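Local coordinates for cobalamin biosynthesis protein (cbiD) (Archaeoglobus fulgidus, PDB 1SR8) that probably methylates C-1 of cobalt-precorrin-5B with S-adenosyl-L-methionine, giving cobalt-precorrin-6A on the anaerobic route to adenosylcobalamin, at residues W15-K24 with I31-R39; K91-D99 with G188-K196. All coordinates share one frame; numbering follows the deposited sequence.

Contact 1 of 2, residues W15-K24 with I31-R39; sequences WIKDRDAEKK and ILTEDGYLR
Trp15 lies against the backbone of the turn at Glu34. Glu34 CA sits over the five-membered ring, 3.7 Å from its centroid and 11° off the normal, a CH-pi contact. Thr33 C comes within 3.4 Å of Trp15 CE3. Leu32 O lies at the ring edge; this contact buries it, and it has no polar partner in the model. Leu32 packs on Trp15 CB and Trp15 O. Its CD2 meets Ile16 CG1 at 3.6 Å, and these two side chains cross at about a right angle.

Lys24 CD lies over one face of the Tyr37 ring, 3.9 Å from its centroid, a CH-pi contact. Beyond CD, bends at chi3 (92°) and chi4 turn the chain end toward Asp20. Lys24 NZ makes a weak, 3.4 Å salt bridge to Asp20 OD2 within the same segment. Tyr37 OH ends beside Ala21 and gives a weak hydrogen bond to Asp18 OD2 at 3.4 Å.

The strands of Ile31-Arg39 form a beta hairpin. Glu34 OE1 pairs with Lys203 of helix 195-204, and Trp15 also touches Thr200 there. The N-terminal segment is thus held on the hairpin mainly by apolar and CH-pi contacts, with little polar bonding across.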
loop_
_atom_site.group_PDB
_atom_site.type_symbol
_atom_site.label_atom_id
_atom_site.label_comp_id
_atom_site.label_asym_id
_atom_site.label_seq_id
_atom_site.Cartn_x
_atom_site.Cartn_y
_atom_site.Cartn_z
ATOM N N TRP A 15 -0.455 22.940 10.789
ATOM C CA TRP A 15 -1.545 22.104 10.268
ATOM C C TRP A 15 -2.123 21.269 11.397
ATOM O O TRP A 15 -3.264 20.799 11.331
ATOM C CB TRP A 15 -1.021 21.157 9.186
ATOM C CG TRP A 15 -0.643 21.821 7.896
ATOM C CD1 TRP A 15 -0.474 23.158 7.667
ATOM C CD2 TRP A 15 -0.373 21.165 6.654
ATOM N NE1 TRP A 15 -0.118 23.373 6.362
ATOM C CE2 TRP A 15 -0.050 22.167 5.715
ATOM C CE3 TRP A 15 -0.374 19.824 6.243
ATOM C CZ2 TRP A 15 0.270 21.871 4.383
ATOM C CZ3 TRP A 15 -0.056 19.531 4.921
ATOM C CH2 TRP A 15 0.262 20.551 4.008
ATOM N N ILE A 16 -1.302 21.080 12.424
ATOM C CA ILE A 16 -1.670 20.303 13.590
ATOM C C ILE A 16 -2.447 21.167 14.564
ATOM O O ILE A 16 -1.883 21.986 15.292
ATOM C CB ILE A 16 -0.430 19.755 14.299
ATOM C CG1 ILE A 16 0.521 19.151 13.261
ATOM C CG2 ILE A 16 -0.847 18.715 15.329
ATOM C CD1 ILE A 16 1.799 18.581 13.835
ATOM N N LYS A 17 -3.757 20.983 14.544
ATOM C CA LYS A 17 -4.680 21.701 15.408
ATOM C C LYS A 17 -5.644 20.595 15.786
ATOM O O LYS A 17 -6.687 20.413 15.153
ATOM C CB LYS A 17 -5.388 22.803 14.615
ATOM C CG LYS A 17 -5.996 22.330 13.295
ATOM C CD LYS A 17 -6.486 23.490 12.436
ATOM C CE LYS A 17 -5.336 24.380 11.951
ATOM N NZ LYS A 17 -4.646 25.124 13.045
ATOM N N ASP A 18 -5.283 19.841 16.818
ATOM C CA ASP A 18 -6.099 18.707 17.221
ATOM C C ASP A 18 -5.196 17.947 18.179
ATOM O O ASP A 18 -4.000 17.784 17.898
ATOM C CB ASP A 18 -6.340 17.845 15.977
ATOM C CG ASP A 18 -7.682 17.148 15.977
ATOM O OD1 ASP A 18 -8.717 17.857 15.889
ATOM O OD2 ASP A 18 -7.695 15.890 16.042
ATOM N N ARG A 19 -5.720 17.482 19.307
ATOM C CA ARG A 19 -4.863 16.705 20.213
ATOM C C ARG A 19 -4.893 15.246 19.706
ATOM O O ARG A 19 -4.090 14.381 20.116
ATOM C CB ARG A 19 -5.391 16.789 21.662
ATOM N N ASP A 20 -5.819 15.004 18.787
ATOM C CA ASP A 20 -6.030 13.696 18.202
ATOM C C ASP A 20 -5.193 13.526 16.923
ATOM O O ASP A 20 -5.014 12.408 16.432
ATOM C CB ASP A 20 -7.525 13.560 17.900
ATOM C CG ASP A 20 -7.935 12.151 17.580
ATOM O OD1 ASP A 20 -7.582 11.242 18.360
ATOM O OD2 ASP A 20 -8.622 11.955 16.555
ATOM N N ALA A 21 -4.676 14.641 16.405
ATOM C CA ALA A 21 -3.878 14.664 15.177
ATOM C C ALA A 21 -2.706 13.684 15.121
ATOM O O ALA A 21 -2.401 13.135 14.065
ATOM C CB ALA A 21 -3.376 16.075 14.922
ATOM N N GLU A 22 -2.036 13.470 16.246
ATOM C CA GLU A 22 -0.910 12.552 16.248
ATOM C C GLU A 22 -1.319 11.094 16.298
ATOM O O GLU A 22 -0.615 10.243 15.762
ATOM C CB GLU A 22 0.029 12.807 17.417
ATOM C CG GLU A 22 1.117 11.755 17.457
ATOM C CD GLU A 22 1.956 11.813 18.697
ATOM O OE1 GLU A 22 2.760 10.876 18.898
ATOM O OE2 GLU A 22 1.819 12.786 19.466
ATOM N N LYS A 23 -2.434 10.802 16.960
ATOM C CA LYS A 23 -2.919 9.429 17.072
ATOM C C LYS A 23 -3.302 8.937 15.672
ATOM O O LYS A 23 -3.010 7.798 15.295
ATOM C CB LYS A 23 -4.132 9.374 18.012
ATOM C CG LYS A 23 -4.418 7.994 18.615
ATOM C CD LYS A 23 -5.589 8.047 19.617
ATOM C CE LYS A 23 -5.854 6.690 20.313
ATOM N NZ LYS A 23 -4.760 6.209 21.238
ATOM N N LYS A 24 -3.943 9.812 14.904
ATOM C CA LYS A 24 -4.360 9.484 13.550
ATOM C C LYS A 24 -3.144 9.328 12.638
ATOM O O LYS A 24 -3.042 8.356 11.891
ATOM C CB LYS A 24 -5.287 10.576 13.021
ATOM C CG LYS A 24 -6.447 10.870 13.968
ATOM C CD LYS A 24 -7.284 12.053 13.503
ATOM C CE LYS A 24 -8.454 11.624 12.624
ATOM N NZ LYS A 24 -9.563 10.985 13.406
ATOM N N ILE A 31 -3.383 11.053 6.615
ATOM C CA ILE A 31 -2.426 12.006 6.072
ATOM C C ILE A 31 -3.041 13.371 6.392
ATOM O O ILE A 31 -4.066 13.763 5.830
ATOM C CB ILE A 31 -2.274 11.909 4.539
ATOM C CG1 ILE A 31 -1.638 10.579 4.144
ATOM C CG2 ILE A 31 -1.413 13.057 4.044
ATOM C CD1 ILE A 31 -1.421 10.434 2.652
ATOM N N LEU A 32 -2.421 14.082 7.317
ATOM C CA LEU A 32 -2.906 15.389 7.719
ATOM C C LEU A 32 -2.706 16.393 6.591
ATOM O O LEU A 32 -1.667 16.398 5.932
ATOM C CB LEU A 32 -2.152 15.825 8.973
ATOM C CG LEU A 32 -2.255 17.248 9.505
ATOM C CD1 LEU A 32 -3.682 17.570 9.912
ATOM C CD2 LEU A 32 -1.323 17.371 10.694
ATOM N N THR A 33 -3.719 17.220 6.349
ATOM C CA THR A 33 -3.628 18.247 5.318
ATOM C C THR A 33 -3.788 19.627 5.951
ATOM O O THR A 33 -3.995 19.762 7.165
ATOM C CB THR A 33 -4.707 18.096 4.222
ATOM O OG1 THR A 33 -5.984 18.483 4.741
ATOM C CG2 THR A 33 -4.773 16.661 3.739
ATOM N N GLU A 34 -3.687 20.648 5.108
ATOM C CA GLU A 34 -3.805 22.039 5.529
ATOM C C GLU A 34 -5.140 22.262 6.253
ATOM O O GLU A 34 -5.206 22.966 7.264
ATOM C CB GLU A 34 -3.706 22.939 4.292
ATOM C CG GLU A 34 -3.137 24.321 4.540
ATOM C CD GLU A 34 -2.731 25.014 3.247
ATOM O OE1 GLU A 34 -3.586 25.146 2.348
ATOM O OE2 GLU A 34 -1.558 25.425 3.129
ATOM N N ASP A 35 -6.196 21.637 5.736
ATOM C CA ASP A 35 -7.526 21.766 6.320
ATOM C C ASP A 35 -8.256 20.424 6.432
ATOM O O ASP A 35 -9.236 20.181 5.725
ATOM C CB ASP A 35 -8.367 22.752 5.489
ATOM C CG ASP A 35 -8.526 22.316 4.036
ATOM O OD1 ASP A 35 -9.090 23.097 3.239
ATOM O OD2 ASP A 35 -8.091 21.194 3.690
ATOM N N GLY A 36 -7.783 19.559 7.323
ATOM C CA GLY A 36 -8.428 18.268 7.494
ATOM C C GLY A 36 -7.489 17.086 7.392
ATOM O O GLY A 36 -6.289 17.220 7.628
ATOM N N TYR A 37 -8.040 15.929 7.032
ATOM C CA TYR A 37 -7.271 14.691 6.896
ATOM C C TYR A 37 -7.618 13.950 5.605
ATOM O O TYR A 37 -8.705 14.118 5.052
ATOM C CB TYR A 37 -7.573 13.742 8.068
ATOM C CG TYR A 37 -7.133 14.229 9.435
ATOM C CD1 TYR A 37 -5.817 14.052 9.875
ATOM C CD2 TYR A 37 -8.032 14.879 10.290
ATOM C CE1 TYR A 37 -5.400 14.514 11.138
ATOM C CE2 TYR A 37 -7.626 15.348 11.558
ATOM C CZ TYR A 37 -6.310 15.163 11.973
ATOM O OH TYR A 37 -5.905 15.631 13.207
ATOM N N LEU A 38 -6.673 13.151 5.115
ATOM C CA LEU A 38 -6.902 12.307 3.945
ATOM C C LEU A 38 -6.776 10.910 4.545
ATOM O O LEU A 38 -5.904 10.664 5.383
ATOM C CB LEU A 38 -5.841 12.513 2.859
ATOM C CG LEU A 38 -6.117 13.590 1.806
ATOM C CD1 LEU A 38 -4.919 13.733 0.878
ATOM C CD2 LEU A 38 -7.347 13.218 1.011
ATOM N N ARG A 39 -7.661 10.006 4.143
ATOM C CA ARG A 39 -7.661 8.645 4.670
ATOM C C ARG A 39 -6.893 7.648 3.788
ATOM O O ARG A 39 -7.131 7.554 2.585
ATOM C CB ARG A 39 -9.117 8.165 4.858
ATOM C CG ARG A 39 -9.953 9.006 5.838
ATOM C CD ARG A 39 -11.458 8.971 5.511
ATOM N NE ARG A 39 -12.238 8.054 6.353
ATOM C CZ ARG A 39 -12.635 8.300 7.608
ATOM N NH1 ARG A 39 -12.333 9.452 8.204
ATOM N NH2 ARG A 39 -13.347 7.392 8.274
#

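Contact 2 of 2, residues K91-D99 with G188-K196; sequences KFSGDHEFD and GFVEPWCKK
The His96 imidazole lies between two layers, in a loop that contains a type II' beta turn, Ser93 to His96, and packs on the inverse gamma turn centred on Pro192. Trp193 O sits 3.9 Å above one face of the His96 ring, toward the rim, and Trp193 CB makes a CH-pi contact. Asp99 CB covers the opposite face. At the edge, Phe98 N donates to His96 ND1 at 2.9 Å, 2° out of the ring plane, which fixes the ring's rotation. His96 CG lies anti to the backbone N, which puts the ring against Trp193. The rings meet obliquely, planes at 83°, with His96 NE2 near the indole plane at its edge. Glu191 CG lies 3.5 Å above one face of the Trp193 indole. A serine in place of His96 would probably leave Phe98 N without its acceptor and open a gap beside Trp193 CB.

Pro192 CB packs against the backbone of Asp95 and His96. Val190 CG1 lies 3.9 Å from Asp99 OD2. That oxygen accepts from Lys91 NZ, in a salt bridge, and Ser93 OG, both on the same carboxylate face. Trp193 O, just before the helix N-cap Cys194, accepts from Glu97 N at 2.8 Å, from 36° above the carbonyl plane.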
loop_
_atom_site.group_PDB
_atom_site.type_symbol
_atom_site.label_atom_id
_atom_site.label_comp_id
_atom_site.label_asym_id
_atom_site.label_seq_id
_atom_site.Cartn_x
_atom_site.Cartn_y
_atom_site.Cartn_z
ATOM N N LYS A 91 -11.787 -4.877 1.631
ATOM C CA LYS A 91 -10.692 -3.932 1.499
ATOM C C LYS A 91 -11.249 -2.525 1.309
ATOM O O LYS A 91 -12.261 -2.337 0.621
ATOM C CB LYS A 91 -9.831 -4.261 0.282
ATOM C CG LYS A 91 -9.022 -3.061 -0.175
ATOM C CD LYS A 91 -8.185 -3.322 -1.393
ATOM C CE LYS A 91 -7.553 -2.013 -1.844
ATOM N NZ LYS A 91 -6.715 -2.158 -3.057
ATOM N N PHE A 92 -10.599 -1.538 1.918
ATOM C CA PHE A 92 -11.018 -0.153 1.734
ATOM C C PHE A 92 -9.820 0.629 1.234
ATOM O O PHE A 92 -8.692 0.391 1.668
ATOM C CB PHE A 92 -11.588 0.446 3.027
ATOM C CG PHE A 92 -10.622 0.510 4.176
ATOM C CD1 PHE A 92 -9.711 1.556 4.282
ATOM C CD2 PHE A 92 -10.674 -0.443 5.193
ATOM C CE1 PHE A 92 -8.865 1.661 5.387
ATOM C CE2 PHE A 92 -9.834 -0.351 6.304
ATOM C CZ PHE A 92 -8.924 0.709 6.404
ATOM N N SER A 93 -10.060 1.545 0.302
ATOM C CA SER A 93 -8.983 2.338 -0.281
ATOM C C SER A 93 -8.862 3.779 0.234
ATOM O O SER A 93 -8.141 4.582 -0.345
ATOM C CB SER A 93 -9.134 2.345 -1.804
ATOM O OG SER A 93 -9.197 1.016 -2.311
ATOM N N GLY A 94 -9.545 4.105 1.325
ATOM C CA GLY A 94 -9.465 5.455 1.851
ATOM C C GLY A 94 -9.919 6.477 0.825
ATOM O O GLY A 94 -10.891 6.245 0.107
ATOM N N ASP A 95 -9.220 7.603 0.728
ATOM C CA ASP A 95 -9.615 8.634 -0.222
ATOM C C ASP A 95 -9.004 8.528 -1.614
ATOM O O ASP A 95 -8.933 9.512 -2.350
ATOM C CB ASP A 95 -9.343 10.016 0.369
ATOM C CG ASP A 95 -10.290 10.346 1.501
ATOM O OD1 ASP A 95 -11.516 10.300 1.269
ATOM O OD2 ASP A 95 -9.824 10.648 2.620
ATOM N N HIS A 96 -8.568 7.332 -1.983
ATOM C CA HIS A 96 -8.002 7.126 -3.308
ATOM C C HIS A 96 -9.116 7.460 -4.303
ATOM O O HIS A 96 -10.175 6.841 -4.268
ATOM C CB HIS A 96 -7.575 5.669 -3.454
ATOM C CG HIS A 96 -6.772 5.392 -4.684
ATOM N ND1 HIS A 96 -7.276 5.560 -5.954
ATOM C CD2 HIS A 96 -5.502 4.950 -4.835
ATOM C CE1 HIS A 96 -6.349 5.232 -6.837
ATOM N NE2 HIS A 96 -5.263 4.858 -6.184
ATOM N N GLU A 97 -8.888 8.432 -5.181
ATOM C CA GLU A 97 -9.912 8.828 -6.144
ATOM C C GLU A 97 -10.535 7.646 -6.872
ATOM O O GLU A 97 -11.665 7.740 -7.341
ATOM C CB GLU A 97 -9.353 9.817 -7.161
ATOM C CG GLU A 97 -8.430 9.201 -8.179
ATOM C CD GLU A 97 -7.816 10.242 -9.084
ATOM O OE1 GLU A 97 -8.580 11.023 -9.698
ATOM O OE2 GLU A 97 -6.567 10.277 -9.178
ATOM N N PHE A 98 -9.798 6.547 -6.994
ATOM C CA PHE A 98 -10.330 5.344 -7.635
ATOM C C PHE A 98 -9.404 4.132 -7.687
ATOM O O PHE A 98 -8.493 4.057 -8.507
ATOM C CB PHE A 98 -10.814 5.613 -9.050
ATOM C CG PHE A 98 -11.380 4.390 -9.708
ATOM C CD1 PHE A 98 -12.509 3.764 -9.175
ATOM C CD2 PHE A 98 -10.742 3.806 -10.801
ATOM C CE1 PHE A 98 -12.990 2.571 -9.717
ATOM C CE2 PHE A 98 -11.210 2.613 -11.354
ATOM C CZ PHE A 98 -12.336 1.992 -10.810
ATOM N N ASP A 99 -9.679 3.171 -6.817
ATOM C CA ASP A 99 -8.917 1.936 -6.726
ATOM C C ASP A 99 -9.882 0.829 -7.162
ATOM O O ASP A 99 -10.860 0.552 -6.476
ATOM C CB ASP A 99 -8.492 1.737 -5.274
ATOM C CG ASP A 99 -7.667 0.497 -5.069
ATOM O OD1 ASP A 99 -7.662 -0.389 -5.944
ATOM O OD2 ASP A 99 -7.027 0.401 -4.009
ATOM N N GLY A 188 1.744 -1.904 3.041
ATOM C CA GLY A 188 0.597 -2.455 3.737
ATOM C C GLY A 188 -0.562 -1.470 3.647
ATOM O O GLY A 188 -1.705 -1.803 3.948
ATOM N N PHE A 189 -0.268 -0.250 3.208
ATOM C CA PHE A 189 -1.285 0.794 3.107
ATOM C C PHE A 189 -1.496 1.236 1.671
ATOM O O PHE A 189 -0.606 1.083 0.826
ATOM C CB PHE A 189 -0.870 2.015 3.939
ATOM C CG PHE A 189 -0.733 1.735 5.411
ATOM C CD1 PHE A 189 -1.744 2.088 6.296
ATOM C CD2 PHE A 189 0.409 1.122 5.914
ATOM C CE1 PHE A 189 -1.619 1.836 7.665
ATOM C CE2 PHE A 189 0.547 0.865 7.276
ATOM C CZ PHE A 189 -0.469 1.223 8.154
ATOM N N VAL A 190 -2.682 1.782 1.401
ATOM C CA VAL A 190 -3.020 2.286 0.078
ATOM C C VAL A 190 -2.913 3.812 0.123
ATOM O O VAL A 190 -3.595 4.461 0.911
ATOM C CB VAL A 190 -4.460 1.879 -0.330
ATOM C CG1 VAL A 190 -4.886 2.620 -1.586
ATOM C CG2 VAL A 190 -4.523 0.390 -0.584
ATOM N N GLU A 191 -2.033 4.377 -0.699
ATOM C CA GLU A 191 -1.852 5.823 -0.756
ATOM C C GLU A 191 -3.097 6.389 -1.451
ATOM O O GLU A 191 -3.416 5.983 -2.572
ATOM C CB GLU A 191 -0.587 6.155 -1.557
ATOM C CG GLU A 191 -0.197 7.628 -1.534
ATOM C CD GLU A 191 0.365 8.092 -0.192
ATOM O OE1 GLU A 191 0.251 7.356 0.812
ATOM O OE2 GLU A 191 0.921 9.211 -0.138
ATOM N N PRO A 192 -3.811 7.337 -0.798
ATOM C CA PRO A 192 -5.035 7.965 -1.326
ATOM C C PRO A 192 -4.845 8.962 -2.461
ATOM O O PRO A 192 -5.115 10.159 -2.316
ATOM C CB PRO A 192 -5.645 8.607 -0.093
ATOM C CG PRO A 192 -4.431 9.073 0.637
ATOM C CD PRO A 192 -3.474 7.901 0.523
ATOM N N TRP A 193 -4.416 8.453 -3.607
ATOM C CA TRP A 193 -4.181 9.291 -4.767
ATOM C C TRP A 193 -5.396 10.023 -5.316
ATOM O O TRP A 193 -6.352 9.411 -5.784
ATOM C CB TRP A 193 -3.526 8.463 -5.869
ATOM C CG TRP A 193 -2.085 8.181 -5.560
ATOM C CD1 TRP A 193 -1.481 6.956 -5.476
ATOM C CD2 TRP A 193 -1.069 9.155 -5.272
ATOM N NE1 TRP A 193 -0.151 7.109 -5.155
ATOM C CE2 TRP A 193 0.130 8.447 -5.023
ATOM C CE3 TRP A 193 -1.055 10.560 -5.201
ATOM C CZ2 TRP A 193 1.332 9.097 -4.706
ATOM C CZ3 TRP A 193 0.143 11.207 -4.884
ATOM C CH2 TRP A 193 1.318 10.474 -4.641
ATOM N N CYS A 194 -5.317 11.349 -5.242
ATOM C CA CYS A 194 -6.333 12.281 -5.729
ATOM C C CYS A 194 -5.622 13.638 -5.856
ATOM O O CYS A 194 -4.438 13.750 -5.533
ATOM C CB CYS A 194 -7.500 12.370 -4.743
ATOM S SG CYS A 194 -7.042 12.709 -3.025
ATOM N N LYS A 195 -6.323 14.664 -6.324
ATOM C CA LYS A 195 -5.697 15.974 -6.477
ATOM C C LYS A 195 -5.300 16.552 -5.131
ATOM O O LYS A 195 -4.208 17.097 -4.979
ATOM C CB LYS A 195 -6.643 16.941 -7.189
ATOM C CG LYS A 195 -7.161 16.415 -8.516
ATOM C CD LYS A 195 -8.150 17.384 -9.152
ATOM C CE LYS A 195 -9.197 16.632 -9.967
ATOM N NZ LYS A 195 -10.015 15.727 -9.095
ATOM N N LYS A 196 -6.190 16.431 -4.153
ATOM C CA LYS A 196 -5.926 16.945 -2.819
ATOM C C LYS A 196 -4.608 16.398 -2.268
ATOM O O LYS A 196 -3.817 17.145 -1.689
ATOM C CB LYS A 196 -7.074 16.578 -1.882
ATOM C CG LYS A 196 -6.850 16.944 -0.411
ATOM C CD LYS A 196 -6.843 18.454 -0.181
ATOM C CE LYS A 196 -6.794 18.800 1.311
ATOM N NZ LYS A 196 -6.876 20.283 1.527
HETATM O O HOH W 1 -8.905 13.659 -7.667
#

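In the fold
Contact 1 closes before contact 2 opens along the chain, and their centres are about 17 Å apart. They share the three-stranded antiparallel sheet: contact 1 includes most of strand 30-33 and the first four residues of strand 36-42, and strand 189-190 of contact 2 pairs beside 36-42. Contact 1 lies toward the periphery; contact 2 is nearer the centre of the chain. They touch directly. Asp35 of the hairpin forms a salt bridge with Lys196 of helix 195-204, and Arg39 N probably bonds to Asp95. The loop 91-99 follows strand 86-90 of the six-stranded mixed sheet. The two contacts therefore join the N-terminal segment, the small sheet, the mixed-sheet region and helix 195-204.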